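Local coordinates for hypothetical protein Rv2991 (Mycobacterium tuberculosis, PDB 1RFE) that is of unknown physiological function but binds coenzyme F420 and may act as an oxidoreductase, at residues A[91-96]-A[133-138]; A[27-32]-A[61-66]; A[22-27]-A[40-45]. All blocks are in the same frame, centred on the assembly; numbering follows the deposited sequence.

The three contacts belong to one curled antiparallel sheet in which strands 25-30, 36-46, 49-55, 131-138, 84-95 and 69-76 pair in turn and close on themselves as a barrel. Interactions 1 and 3 are strand pairings in its wall, with centres about 14 Å apart; interaction 2 seats helix 59-66 against it. Interactions 1 and 2, centres about 12 Å apart, touch directly: I94 CD1 lies 3.6 Å from A61 O, and L64 CD1 lies 3.9 Å from V134 CG1. Interactions 2 and 3 share L27, although their centres are about 17 Å apart. L27 also reaches interaction 1, where its CD1 is 4.2 Å from I136 CD1.

Interaction 1: residues A[91-96]-A[133-138]; sequences VAEIVE and GVRIVA
The guanidinium of R135 and the carboxylate of E93 meet with their planes 85° apart, the carboxylate coming in obliquely, at neither face nor edge. One face of the guanidinium is covered by V137 CG2, 3.5 Å above the plane over its centre. R135 NH1 and E93 OE1 are 3.0 Å apart and form a salt bridge, but its hydrogen bond is bent to 126° at the hydrogen and weak. E93 and R135 are a cross-strand pair with CB on the same face; in both, CG is anti to the backbone N and the chain extended. R135 NE has a second anionic partner in E49 and V137 backs the planar group, so its rotation is restrained by more than the E93 bridge.

Beneath this pair, hydrogen-bonded couples alternate with non-hydrogen-bonded ones. V91 with V137, E93 with R135 and V95 with G133 each exchange two N-H...O bonds; V137 N to V91 O is 2.8 Å. A92 CA gives a C-H...O contact to R135 O at 3.1 Å. On the face opposite the salt bridge, which meets L64 of helix 59-66, A92 CB lies 3.7 Å from V134 CG1. That face, with I94 and I136, is apolar; on the other, valines flank E93 and R135. Strands 84-95 and 131-138 are neighbours in a closed antiparallel barrel with the apolar face turned inward, consistent with the split barrel of the FMN-binding clan.

Interaction 2: residues A[27-32]-A[61-66]; sequences LATIGP and AVNLRR
This is a helix-on-strand contact, mostly buried, in which T29 near the end of strand 25-30 meets N63 and L64 of helix 59-66. The short segment axes pass 7.5 Å apart at 56°. Its one direct hydrogen bond runs from T29 OG1 to N63 OD1, 2.9 Å long. The hydroxyl lies in the amide plane at a C=O...donor angle of 121°, where it uses a lone pair of OD1. T29 chi1 of 58° puts OG1 between the backbone N and the carbonyl carbon, facing the helix. N63 OD1 is also hydrogen-bonded to H37 ND1 on the neighbouring strand, and ND2 has a weak bond to Q59 OE1, so two partners hold OD1 and a weaker one helps orient the amide at ND2. The other branch of T29 is apolar: CG2 packs 3.7 Å from L64 CD2, the two side chains crossing at about a right angle.

L64 shows where the helix belongs in the split barrel, since it also touches V70, A92, I94 and V134. These inward-facing residues lie on three strands of the wall, consistent with the helix closing one end of the barrel.

Further along, I30 O lies over one face of the N63 amide, 3.3 Å from CG. One water donates to both I30 O, at 2.8 Å, and N63 O, at 3.1 Å, bridging strand and helix backbones. P32 CD borders the same amide, 3.7 Å from N63 ND2.

Interaction 3: residues A[22-27]-A[40-45]; sequences SRTGTL and AMWYAV
G25 and M41, a selenomethionine, form an antiparallel hydrogen-bonded pair: M41 N reaches G25 O at 2.9 Å and is nearly straight, while G25 N to M41 O is longer at 3.2 Å. T26 with A40 follows as a non-hydrogen-bonded pair. Overall, the directions from CA 22 to 27 and from CA 40 to 43 are 120° apart. R23 O takes a CA-H...O contact from W42 and lies 3.2 Å from W42 CD1.

The W42 side chain runs beside that of R23, pointing the same way, with R23 NH2 3.9 Å from W42 CZ2 and the flat groups 74° apart; the indole also stacks on Y112 of helix 98-112. T24 OG1 sits at the indole edge, in the plane, 3.5 Å from CD1. M41 O lies at the edge of the Y43 ring, and Y43 OH comes 3.3 Å from S22 CB. On the inward face L27 CB packs 4.0 Å from M41 CG, and both residues, like Y43, touch L52.

Two bonds join G25 and M41; past them, Y112 OH bridges R23 O and Y43 N while Y43 OH reaches V19 O, so helices 12-21 and 98-112 help hold the two segments together here.

Interaction 1: residues A[91-96]-A[133-138]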
loop_
_atom_site.group_PDB
_atom_site.type_symbol
_atom_site.label_atom_id
_atom_site.label_comp_id
_atom_site.label_asym_id
_atom_site.label_seq_id
_atom_site.Cartn_x
_atom_site.Cartn_y
_atom_site.Cartn_z
ATOM N N VAL A 91 -12.042 -3.079 -0.265
ATOM C CA VAL A 91 -12.560 -2.939 1.081
ATOM C C VAL A 91 -11.427 -3.253 2.061
ATOM O O VAL A 91 -10.523 -4.044 1.772
ATOM C CB VAL A 91 -13.786 -3.857 1.332
ATOM C CG1 VAL A 91 -14.917 -3.533 0.381
ATOM C CG2 VAL A 91 -13.413 -5.328 1.212
ATOM N N ALA A 92 -11.450 -2.561 3.184
ATOM C CA ALA A 92 -10.565 -2.819 4.295
ATOM C C ALA A 92 -11.333 -3.554 5.398
ATOM O O ALA A 92 -12.482 -3.243 5.614
ATOM C CB ALA A 92 -10.113 -1.540 4.866
ATOM N N GLU A 93 -10.678 -4.524 6.064
ATOM C CA GLU A 93 -11.095 -5.006 7.378
ATOM C C GLU A 93 -10.167 -4.466 8.484
ATOM O O GLU A 93 -8.956 -4.490 8.371
ATOM C CB GLU A 93 -11.043 -6.514 7.412
ATOM C CG GLU A 93 -11.513 -7.145 8.720
ATOM C CD GLU A 93 -11.159 -8.634 8.805
ATOM O OE1 GLU A 93 -10.553 -9.152 7.831
ATOM O OE2 GLU A 93 -11.469 -9.268 9.858
ATOM N N ILE A 94 -10.791 -4.005 9.563
ATOM C CA ILE A 94 -10.147 -3.628 10.795
ATOM C C ILE A 94 -10.057 -4.838 11.722
ATOM O O ILE A 94 -11.034 -5.506 12.010
ATOM C CB ILE A 94 -10.893 -2.430 11.408
ATOM C CG1 ILE A 94 -10.886 -1.290 10.392
ATOM C CG2 ILE A 94 -10.306 -1.998 12.732
ATOM C CD1 ILE A 94 -11.357 0.032 10.912
ATOM N N VAL A 95 -8.833 -5.132 12.137
ATOM C CA VAL A 95 -8.501 -6.343 12.848
ATOM C C VAL A 95 -7.792 -5.899 14.088
ATOM O O VAL A 95 -6.824 -5.148 13.969
ATOM C CB VAL A 95 -7.530 -7.176 11.958
ATOM C CG1 VAL A 95 -6.864 -8.350 12.713
ATOM C CG2 VAL A 95 -8.242 -7.648 10.745
ATOM N N GLU A 96 -8.239 -6.332 15.275
ATOM C CA GLU A 96 -7.457 -6.122 16.512
ATOM C C GLU A 96 -6.982 -7.439 17.166
ATOM O O GLU A 96 -6.435 -7.450 18.274
ATOM C CB GLU A 96 -8.222 -5.260 17.544
ATOM C CG GLU A 96 -9.714 -5.532 17.647
ATOM C CD GLU A 96 -10.448 -4.630 18.673
ATOM O OE1 GLU A 96 -10.952 -3.548 18.276
ATOM O OE2 GLU A 96 -10.548 -5.017 19.859
ATOM N N GLY A 133 -4.861 -3.304 12.965
ATOM C CA GLY A 133 -4.418 -3.687 11.645
ATOM C C GLY A 133 -5.504 -3.328 10.634
ATOM O O GLY A 133 -6.686 -3.389 10.972
ATOM N N VAL A 134 -5.100 -2.955 9.410
ATOM C CA VAL A 134 -6.035 -2.675 8.346
ATOM C C VAL A 134 -5.656 -3.521 7.154
ATOM O O VAL A 134 -4.658 -3.263 6.478
ATOM C CB VAL A 134 -6.052 -1.158 7.974
ATOM C CG1 VAL A 134 -6.932 -0.914 6.729
ATOM C CG2 VAL A 134 -6.578 -0.329 9.138
ATOM N N ARG A 135 -6.424 -4.554 6.910
ATOM C CA ARG A 135 -6.182 -5.415 5.797
ATOM C C ARG A 135 -6.887 -4.878 4.553
ATOM O O ARG A 135 -8.075 -4.712 4.551
ATOM C CB ARG A 135 -6.665 -6.819 6.154
ATOM C CG ARG A 135 -6.620 -7.900 5.083
ATOM C CD ARG A 135 -7.311 -9.187 5.638
ATOM N NE ARG A 135 -7.814 -10.142 4.675
ATOM C CZ ARG A 135 -9.115 -10.364 4.355
ATOM N NH1 ARG A 135 -10.160 -9.716 4.906
ATOM N NH2 ARG A 135 -9.370 -11.303 3.456
ATOM N N ILE A 136 -6.117 -4.640 3.498
ATOM C CA ILE A 136 -6.637 -4.184 2.212
ATOM C C ILE A 136 -6.962 -5.375 1.314
ATOM O O ILE A 136 -6.096 -6.199 0.937
ATOM C CB ILE A 136 -5.669 -3.203 1.572
ATOM C CG1 ILE A 136 -5.531 -2.028 2.560
ATOM C CG2 ILE A 136 -6.178 -2.778 0.154
ATOM C CD1 ILE A 136 -4.651 -0.917 2.152
ATOM N N VAL A 137 -8.238 -5.477 0.988
ATOM C CA VAL A 137 -8.691 -6.511 0.070
ATOM C C VAL A 137 -9.131 -5.886 -1.240
ATOM O O VAL A 137 -10.083 -5.120 -1.272
ATOM C CB VAL A 137 -9.859 -7.275 0.642
ATOM C CG1 VAL A 137 -10.220 -8.428 -0.338
ATOM C CG2 VAL A 137 -9.502 -7.802 1.995
ATOM N N ALA A 138 -8.427 -6.201 -2.316
ATOM C CA ALA A 138 -8.683 -5.566 -3.572
ATOM C C ALA A 138 -9.832 -6.320 -4.289
ATOM O O ALA A 138 -9.891 -7.545 -4.273
ATOM C CB ALA A 138 -7.441 -5.605 -4.399
#

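Interaction 2: residues A[27-32]-A[61-66]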
loop_
_atom_site.group_PDB
_atom_site.type_symbol
_atom_site.label_atom_id
_atom_site.label_comp_id
_atom_site.label_asym_id
_atom_site.label_seq_id
_atom_site.Cartn_x
_atom_site.Cartn_y
_atom_site.Cartn_z
ATOM N N LEU A 27 -3.097 5.929 0.472
ATOM C CA LEU A 27 -4.354 5.375 0.852
ATOM C C LEU A 27 -5.396 6.472 0.745
ATOM O O LEU A 27 -5.123 7.602 1.088
ATOM C CB LEU A 27 -4.285 4.876 2.302
ATOM C CG LEU A 27 -5.596 4.378 2.932
ATOM C CD1 LEU A 27 -5.963 3.030 2.386
ATOM C CD2 LEU A 27 -5.456 4.362 4.408
ATOM N N ALA A 28 -6.560 6.137 0.195
ATOM C CA ALA A 28 -7.734 6.995 0.278
ATOM C C ALA A 28 -8.823 6.263 1.061
ATOM O O ALA A 28 -9.222 5.180 0.676
ATOM C CB ALA A 28 -8.277 7.331 -1.108
ATOM N N THR A 29 -9.347 6.897 2.088
ATOM C CA THR A 29 -10.619 6.477 2.704
ATOM C C THR A 29 -11.678 7.553 2.453
ATOM O O THR A 29 -11.408 8.652 1.900
ATOM C CB THR A 29 -10.454 6.257 4.255
ATOM O OG1 THR A 29 -9.986 7.468 4.884
ATOM C CG2 THR A 29 -9.366 5.285 4.598
ATOM N N ILE A 30 -12.897 7.269 2.850
ATOM C CA ILE A 30 -13.986 8.145 2.516
ATOM C C ILE A 30 -14.358 8.929 3.773
ATOM O O ILE A 30 -14.705 8.343 4.756
ATOM C CB ILE A 30 -15.181 7.338 2.015
ATOM C CG1 ILE A 30 -14.771 6.615 0.760
ATOM C CG2 ILE A 30 -16.423 8.283 1.743
ATOM C CD1 ILE A 30 -15.847 5.775 0.167
ATOM N N GLY A 31 -14.221 10.251 3.729
ATOM C CA GLY A 31 -14.599 11.063 4.858
ATOM C C GLY A 31 -16.083 11.018 5.109
ATOM O O GLY A 31 -16.839 10.584 4.260
ATOM N N PRO A 32 -16.509 11.511 6.268
ATOM C CA PRO A 32 -17.933 11.485 6.629
ATOM C C PRO A 32 -18.866 12.266 5.703
ATOM O O PRO A 32 -20.064 11.963 5.672
ATOM C CB PRO A 32 -17.977 12.086 8.063
ATOM C CG PRO A 32 -16.715 12.692 8.314
ATOM C CD PRO A 32 -15.690 12.109 7.332
ATOM N N ALA A 61 -9.250 5.030 10.671
ATOM C CA ALA A 61 -9.974 3.935 11.314
ATOM C C ALA A 61 -11.460 4.277 11.510
ATOM O O ALA A 61 -12.308 3.433 11.315
ATOM C CB ALA A 61 -9.351 3.592 12.623
ATOM N N VAL A 62 -11.736 5.517 11.870
ATOM C CA VAL A 62 -13.104 6.035 11.988
ATOM C C VAL A 62 -13.819 6.081 10.634
ATOM O O VAL A 62 -14.924 5.566 10.506
ATOM C CB VAL A 62 -13.133 7.428 12.718
ATOM C CG1 VAL A 62 -14.457 8.202 12.436
ATOM C CG2 VAL A 62 -12.939 7.233 14.210
ATOM N N ASN A 63 -13.138 6.552 9.593
ATOM C CA ASN A 63 -13.720 6.502 8.248
ATOM C C ASN A 63 -14.039 5.075 7.870
ATOM O O ASN A 63 -15.097 4.745 7.291
ATOM C CB ASN A 63 -12.787 7.078 7.176
ATOM C CG ASN A 63 -12.559 8.565 7.286
ATOM O OD1 ASN A 63 -11.609 9.077 6.640
ATOM N ND2 ASN A 63 -13.358 9.290 8.117
ATOM N N LEU A 64 -13.130 4.186 8.221
ATOM C CA LEU A 64 -13.245 2.851 7.698
ATOM C C LEU A 64 -14.328 1.964 8.350
ATOM O O LEU A 64 -14.792 1.030 7.743
ATOM C CB LEU A 64 -11.913 2.138 7.764
ATOM C CG LEU A 64 -10.935 2.548 6.671
ATOM C CD1 LEU A 64 -9.576 1.879 6.940
ATOM C CD2 LEU A 64 -11.420 2.235 5.305
ATOM N N ARG A 65 -14.676 2.245 9.579
ATOM C CA ARG A 65 -15.703 1.484 10.280
ATOM C C ARG A 65 -17.048 1.938 9.761
ATOM O O ARG A 65 -17.978 1.126 9.650
ATOM C CB ARG A 65 -15.621 1.719 11.801
ATOM C CG ARG A 65 -14.495 0.917 12.513
ATOM C CD ARG A 65 -14.430 1.099 14.038
ATOM N NE ARG A 65 -13.081 0.839 14.560
ATOM C CZ ARG A 65 -12.190 1.758 15.018
ATOM N NH1 ARG A 65 -12.452 3.061 15.065
ATOM N NH2 ARG A 65 -10.991 1.327 15.444
ATOM N N ARG A 66 -17.131 3.233 9.443
ATOM C CA ARG A 66 -18.335 3.862 8.883
ATOM C C ARG A 66 -18.539 3.438 7.430
ATOM O O ARG A 66 -19.650 3.200 7.018
ATOM C CB ARG A 66 -18.235 5.400 9.000
ATOM C CG ARG A 66 -19.520 6.145 8.579
ATOM C CD ARG A 66 -19.513 7.669 8.683
HETATM O O HOH W 1 -16.760 7.024 6.034
#

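Interaction 3: residues A[22-27]-A[40-45]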
loop_
_atom_site.group_PDB
_atom_site.type_symbol
_atom_site.label_atom_id
_atom_site.label_comp_id
_atom_site.label_asym_id
_atom_site.label_seq_id
_atom_site.Cartn_x
_atom_site.Cartn_y
_atom_site.Cartn_z
ATOM N N SER A 22 8.186 -1.844 -3.177
ATOM C CA SER A 22 7.849 -0.457 -2.835
ATOM C C SER A 22 7.834 -0.212 -1.326
ATOM O O SER A 22 7.740 -1.164 -0.506
ATOM C CB SER A 22 6.513 -0.089 -3.475
ATOM O OG SER A 22 6.542 -0.309 -4.884
ATOM N N ARG A 23 7.949 1.064 -0.961
ATOM C CA ARG A 23 7.970 1.520 0.425
ATOM C C ARG A 23 6.746 2.305 0.875
ATOM O O ARG A 23 6.298 2.231 2.056
ATOM C CB ARG A 23 9.197 2.410 0.624
ATOM C CG ARG A 23 10.460 1.560 0.683
ATOM C CD ARG A 23 11.769 2.298 0.815
ATOM N NE ARG A 23 11.880 3.045 2.063
ATOM C CZ ARG A 23 12.432 2.596 3.174
ATOM N NH1 ARG A 23 13.007 1.383 3.282
ATOM N NH2 ARG A 23 12.493 3.416 4.190
ATOM N N THR A 24 6.249 3.118 -0.049
ATOM C CA THR A 24 5.168 4.069 0.224
ATOM C C THR A 24 4.092 4.020 -0.822
ATOM O O THR A 24 4.369 4.102 -1.994
ATOM C CB THR A 24 5.692 5.526 0.253
ATOM O OG1 THR A 24 6.791 5.620 1.151
ATOM C CG2 THR A 24 4.624 6.496 0.880
ATOM N N GLY A 25 2.847 3.913 -0.379
ATOM C CA GLY A 25 1.713 4.171 -1.222
ATOM C C GLY A 25 0.824 5.255 -0.638
ATOM O O GLY A 25 1.076 5.751 0.419
ATOM N N THR A 26 -0.208 5.600 -1.392
ATOM C CA THR A 26 -1.264 6.514 -1.000
ATOM C C THR A 26 -2.575 5.784 -0.759
ATOM O O THR A 26 -3.102 5.130 -1.643
ATOM C CB THR A 26 -1.475 7.556 -2.112
ATOM O OG1 THR A 26 -0.251 8.286 -2.337
ATOM C CG2 THR A 26 -2.473 8.631 -1.680
ATOM N N LEU A 27 -3.097 5.929 0.472
ATOM C CA LEU A 27 -4.354 5.375 0.852
ATOM C C LEU A 27 -5.396 6.472 0.745
ATOM O O LEU A 27 -5.123 7.602 1.088
ATOM C CB LEU A 27 -4.285 4.876 2.302
ATOM C CG LEU A 27 -5.596 4.378 2.932
ATOM C CD1 LEU A 27 -5.963 3.030 2.386
ATOM C CD2 LEU A 27 -5.456 4.362 4.408
ATOM N N ALA A 40 -0.140 9.291 3.001
ATOM C CA ALA A 40 0.964 8.514 2.476
ATOM C C ALA A 40 1.395 7.516 3.578
ATOM O O ALA A 40 1.712 7.929 4.683
ATOM C CB ALA A 40 2.080 9.399 2.154
HETATM N N MSE A 41 1.383 6.222 3.266
HETATM C CA MSE A 41 1.481 5.153 4.256
HETATM C C MSE A 41 2.682 4.224 3.907
HETATM O O MSE A 41 2.817 3.819 2.781
HETATM C CB MSE A 41 0.187 4.283 4.236
HETATM C CG MSE A 41 -1.129 4.975 4.749
HETATM SE SE MSE A 41 -0.868 5.572 6.538
HETATM C CE MSE A 41 -1.157 3.904 7.404
ATOM N N TRP A 42 3.496 3.881 4.906
ATOM C CA TRP A 42 4.267 2.645 4.891
ATOM C C TRP A 42 3.344 1.496 5.194
ATOM O O TRP A 42 2.243 1.687 5.689
ATOM C CB TRP A 42 5.367 2.648 5.911
ATOM C CG TRP A 42 6.501 3.557 5.568
ATOM C CD1 TRP A 42 6.672 4.282 4.428
ATOM C CD2 TRP A 42 7.640 3.816 6.378
ATOM N NE1 TRP A 42 7.853 4.991 4.485
ATOM C CE2 TRP A 42 8.471 4.710 5.673
ATOM C CE3 TRP A 42 8.064 3.358 7.631
ATOM C CZ2 TRP A 42 9.692 5.180 6.192
ATOM C CZ3 TRP A 42 9.298 3.826 8.154
ATOM C CH2 TRP A 42 10.076 4.722 7.439
ATOM N N TYR A 43 3.781 0.293 4.875
ATOM C CA TYR A 43 2.880 -0.836 5.004
ATOM C C TYR A 43 3.549 -2.139 5.256
ATOM O O TYR A 43 4.794 -2.313 5.054
ATOM C CB TYR A 43 1.931 -0.912 3.791
ATOM C CG TYR A 43 2.601 -1.083 2.473
ATOM C CD1 TYR A 43 2.809 -2.358 1.927
ATOM C CD2 TYR A 43 3.034 0.026 1.754
ATOM C CE1 TYR A 43 3.444 -2.502 0.666
ATOM C CE2 TYR A 43 3.653 -0.130 0.487
ATOM C CZ TYR A 43 3.849 -1.384 -0.040
ATOM O OH TYR A 43 4.471 -1.502 -1.275
ATOM N N ALA A 44 2.708 -3.060 5.712
ATOM C CA ALA A 44 3.050 -4.459 5.836
ATOM C C ALA A 44 2.529 -5.264 4.662
ATOM O O ALA A 44 1.566 -4.858 3.975
ATOM C CB ALA A 44 2.534 -5.044 7.156
ATOM N N VAL A 45 3.183 -6.403 4.428
ATOM C CA VAL A 45 2.743 -7.386 3.434
ATOM C C VAL A 45 2.670 -8.770 4.068
ATOM O O VAL A 45 3.689 -9.302 4.550
ATOM C CB VAL A 45 3.672 -7.450 2.179
ATOM C CG1 VAL A 45 3.040 -8.299 1.121
ATOM C CG2 VAL A 45 3.962 -6.020 1.582
#